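Local coordinates for protein endonuclease V isoform X2 (Ciona intestinalis, PDB 6OZI) that probably cleaves RNA near inosine in a metal-ion-dependent reaction, as a eukaryotic endonuclease V of the RNase H-like clan, at residues Val54-Leu60 / Met231-Ser236. The protein carries 1 engineered substitution. Sequence-based numbering, arbitrary orientation.
Engineered in segment 231-236: Asn233 (natural residue Asp).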
ATOM      1  N   VAL A  54       7.115  11.925 -12.090  1.00 28.77           N
ATOM      2  CA  VAL A  54       7.187  10.967 -13.189  1.00 28.32           C
ATOM      3  C   VAL A  54       5.811  10.883 -13.838  1.00 28.90           C
ATOM      4  O   VAL A  54       4.819  10.612 -13.155  1.00 28.96           O
ATOM      5  CB  VAL A  54       7.631   9.571 -12.715  1.00 27.56           C
ATOM      6  CG1 VAL A  54       7.505   8.565 -13.841  1.00 25.11           C
ATOM      7  CG2 VAL A  54       9.054   9.605 -12.168  1.00 28.32           C
ATOM      8  N   SER A  55       5.741  11.133 -15.139  1.00 26.89           N
ATOM      9  CA  SER A  55       4.522  10.898 -15.894  1.00 24.81           C
ATOM     10  C   SER A  55       4.558   9.502 -16.505  1.00 23.99           C
ATOM     11  O   SER A  55       5.615   8.889 -16.647  1.00 23.67           O
ATOM     12  CB  SER A  55       4.340  11.953 -16.985  1.00 26.17           C
ATOM     13  OG  SER A  55       5.320  11.831 -17.999  1.00 28.42           O
ATOM     14  N   CYS A  56       3.378   8.986 -16.841  1.00 23.11           N
ATOM     15  CA  CYS A  56       3.276   7.689 -17.495  1.00 23.97           C
ATOM     16  C   CYS A  56       2.094   7.693 -18.450  1.00 26.66           C
ATOM     17  O   CYS A  56       1.010   8.185 -18.114  1.00 28.84           O
ATOM     18  CB  CYS A  56       3.107   6.543 -16.485  1.00 23.57           C
ATOM     19  SG  CYS A  56       2.842   4.904 -17.244  1.00 22.28           S
ATOM     20  N   MET A  57       2.309   7.136 -19.636  1.00 26.35           N
ATOM     21  CA  MET A  57       1.233   6.920 -20.591  1.00 23.95           C
ATOM     22  C   MET A  57       1.247   5.451 -20.977  1.00 24.30           C
ATOM     23  O   MET A  57       2.318   4.875 -21.204  1.00 23.16           O
ATOM     24  CB  MET A  57       1.383   7.821 -21.827  1.00 21.48           C
ATOM     25  CG  MET A  57       0.345   7.570 -22.915  1.00 21.15           C
ATOM     26  SD  MET A  57       0.226   8.910 -24.137  1.00 23.60           S
ATOM     27  CE  MET A  57      -0.557  10.224 -23.191  1.00 21.00           C
ATOM     28  N   VAL A  58       0.064   4.839 -21.009  1.00 25.41           N
ATOM     29  CA  VAL A  58      -0.090   3.432 -21.345  1.00 24.79           C
ATOM     30  C   VAL A  58      -1.119   3.318 -22.457  1.00 25.26           C
ATOM     31  O   VAL A  58      -1.965   4.195 -22.643  1.00 25.91           O
ATOM     32  CB  VAL A  58      -0.532   2.580 -20.135  1.00 23.21           C
ATOM     33  CG1 VAL A  58       0.555   2.538 -19.067  1.00 21.95           C
ATOM     34  CG2 VAL A  58      -1.830   3.128 -19.557  1.00 21.89           C
ATOM     35  N   VAL A  59      -1.026   2.228 -23.215  1.00 24.59           N
ATOM     36  CA  VAL A  59      -2.055   1.852 -24.173  1.00 25.19           C
ATOM     37  C   VAL A  59      -2.383   0.382 -23.960  1.00 27.06           C
ATOM     38  O   VAL A  59      -1.484  -0.469 -23.989  1.00 29.54           O
ATOM     39  CB  VAL A  59      -1.634   2.097 -25.635  1.00 25.90           C
ATOM     40  CG1 VAL A  59      -2.787   1.755 -26.571  1.00 26.49           C
ATOM     41  CG2 VAL A  59      -1.203   3.540 -25.847  1.00 25.52           C
ATOM     42  N   LEU A  60      -3.671   0.092 -23.770  1.00 27.20           N
ATOM     43  CA  LEU A  60      -4.192  -1.257 -23.606  1.00 26.75           C
ATOM     44  C   LEU A  60      -5.131  -1.573 -24.760  1.00 28.37           C
ATOM     45  O   LEU A  60      -5.855  -0.701 -25.244  1.00 29.69           O
ATOM     46  CB  LEU A  60      -4.955  -1.418 -22.283  1.00 23.67           C
ATOM     47  CG  LEU A  60      -4.164  -1.528 -20.978  1.00 21.66           C
ATOM     48  CD1 LEU A  60      -3.445  -0.230 -20.635  1.00 18.93           C
ATOM     49  CD2 LEU A  60      -5.084  -1.940 -19.842  1.00 21.40           C
ATOM     50  N   MET A 231      -3.008   0.962 -14.642  1.00 21.41           N
ATOM     51  CA  MET A 231      -1.657   0.726 -15.122  1.00 24.02           C
ATOM     52  C   MET A 231      -0.839   2.014 -15.140  1.00 24.88           C
ATOM     53  O   MET A 231       0.308   2.030 -14.671  1.00 26.49           O
ATOM     54  CB  MET A 231      -1.709   0.051 -16.491  1.00 25.16           C
ATOM     55  CG  MET A 231      -2.394  -1.296 -16.404  1.00 27.46           C
ATOM     56  SD  MET A 231      -1.532  -2.324 -15.204  1.00 32.73           S
ATOM     57  CE  MET A 231      -2.529  -3.814 -15.204  1.00 34.54           C
ATOM     58  N   ALA A 232      -1.409   3.108 -15.661  1.00 24.64           N
ATOM     59  CA  ALA A 232      -0.670   4.376 -15.680  1.00 24.84           C
ATOM     60  C   ALA A 232      -0.265   4.805 -14.271  1.00 26.83           C
ATOM     61  O   ALA A 232       0.882   5.229 -14.040  1.00 27.30           O
ATOM     62  CB  ALA A 232      -1.496   5.469 -16.361  1.00 22.16           C
ATOM     63  N   ASN A 233      -1.193   4.686 -13.316  1.00 27.26           N
ATOM     64  CA  ASN A 233      -0.888   5.027 -11.930  1.00 28.39           C
ATOM     65  C   ASN A 233       0.216   4.131 -11.371  1.00 28.29           C
ATOM     66  O   ASN A 233       1.186   4.617 -10.763  1.00 28.96           O
ATOM     67  CB  ASN A 233      -2.173   4.927 -11.100  1.00 31.32           C
ATOM     68  CG  ASN A 233      -1.952   5.189  -9.617  1.00 35.35           C
ATOM     69  OD1 ASN A 233      -2.112   4.289  -8.789  1.00 36.96           O
ATOM     70  ND2 ASN A 233      -1.570   6.418  -9.275  1.00 36.11           N
ATOM     71  N   LYS A 234       0.121   2.823 -11.627  1.00 28.28           N
ATOM     72  CA  LYS A 234       1.115   1.909 -11.077  1.00 27.67           C
ATOM     73  C   LYS A 234       2.513   2.212 -11.608  1.00 28.53           C
ATOM     74  O   LYS A 234       3.448   2.425 -10.827  1.00 27.45           O
ATOM     75  CB  LYS A 234       0.734   0.454 -11.349  1.00 26.72           C
ATOM     76  CG  LYS A 234       1.824  -0.516 -10.886  1.00 29.15           C
ATOM     77  CD  LYS A 234       1.462  -1.995 -11.080  1.00 30.92           C
ATOM     78  CE  LYS A 234       1.192  -2.347 -12.526  1.00 30.15           C
ATOM     79  NZ  LYS A 234       0.760  -3.771 -12.635  1.00 33.89           N
ATOM     80  N   TRP A 235       2.675   2.260 -12.937  1.00 26.23           N
ATOM     81  CA  TRP A 235       4.023   2.401 -13.485  1.00 27.72           C
ATOM     82  C   TRP A 235       4.615   3.771 -13.164  1.00 28.17           C
ATOM     83  O   TRP A 235       5.823   3.878 -12.892  1.00 28.35           O
ATOM     84  CB  TRP A 235       4.031   2.142 -14.993  1.00 28.93           C
ATOM     85  CG  TRP A 235       3.459   0.789 -15.415  1.00 29.77           C
ATOM     86  CD1 TRP A 235       2.443   0.578 -16.301  1.00 29.14           C
ATOM     87  CD2 TRP A 235       3.857  -0.514 -14.950  1.00 29.64           C
ATOM     88  NE1 TRP A 235       2.200  -0.766 -16.432  1.00 29.84           N
ATOM     89  CE2 TRP A 235       3.048  -1.457 -15.611  1.00 29.11           C
ATOM     90  CE3 TRP A 235       4.824  -0.974 -14.046  1.00 32.27           C
ATOM     91  CZ2 TRP A 235       3.174  -2.829 -15.401  1.00 30.79           C
ATOM     92  CZ3 TRP A 235       4.947  -2.343 -13.837  1.00 33.57           C
ATOM     93  CH2 TRP A 235       4.125  -3.251 -14.510  1.00 33.10           C
ATOM     94  N   SER A 236       3.793   4.831 -13.188  1.00 26.29           N
ATOM     95  CA  SER A 236       4.323   6.136 -12.797  1.00 27.48           C
ATOM     96  C   SER A 236       4.854   6.099 -11.365  1.00 29.07           C
ATOM     97  O   SER A 236       5.971   6.568 -11.093  1.00 28.52           O
ATOM     98  CB  SER A 236       3.260   7.225 -12.959  1.00 28.04           C
ATOM     99  OG  SER A 236       2.204   7.048 -12.038  1.00 29.72           O
TER
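Helix 227-243 packs across one face of the mixed RNase H-like sheet, and here its middle runs over strand 52-61; the axes of the two segments come within 7.3 Å, their N-to-C directions 141° apart. Start at Met231: its CB lies 4.2 Å from Val58 CG1, and its CG approaches Leu60 CD2 at 4.4 Å before the thioether turns off. Ala232 is small enough to let the strand in close, with its CB 4.0 Å from Val58 CG2 and its carbonyl O 3.6 Å from Cys56 CB. The engineered Asn233 (naturally Asp) points away from the strand; its substituted amide ND2 hydrogen-bonds Asp42, and it packs on a phosphate of the bound RNA, while Lys234 packs on a DNA phosphate. Trp235 returns to the interface edge-on: Val58 CG1 sits 3.9 Å from its CD1, and Cys56 SG makes a sulfur-aromatic contact at the ring edge, 5.4 Å from the five-membered-ring centroid. Trp235 NE1 is hydrogen-bonded to Gln67. Ser236 finishes the run, its CB 3.6 Å from Cys56 CB and its backbone O 3.7 Å from Val54 CG1. With no hydrogen bond crossing, the contact rests on van der Waals packing, and so on shape rather than polar pairing.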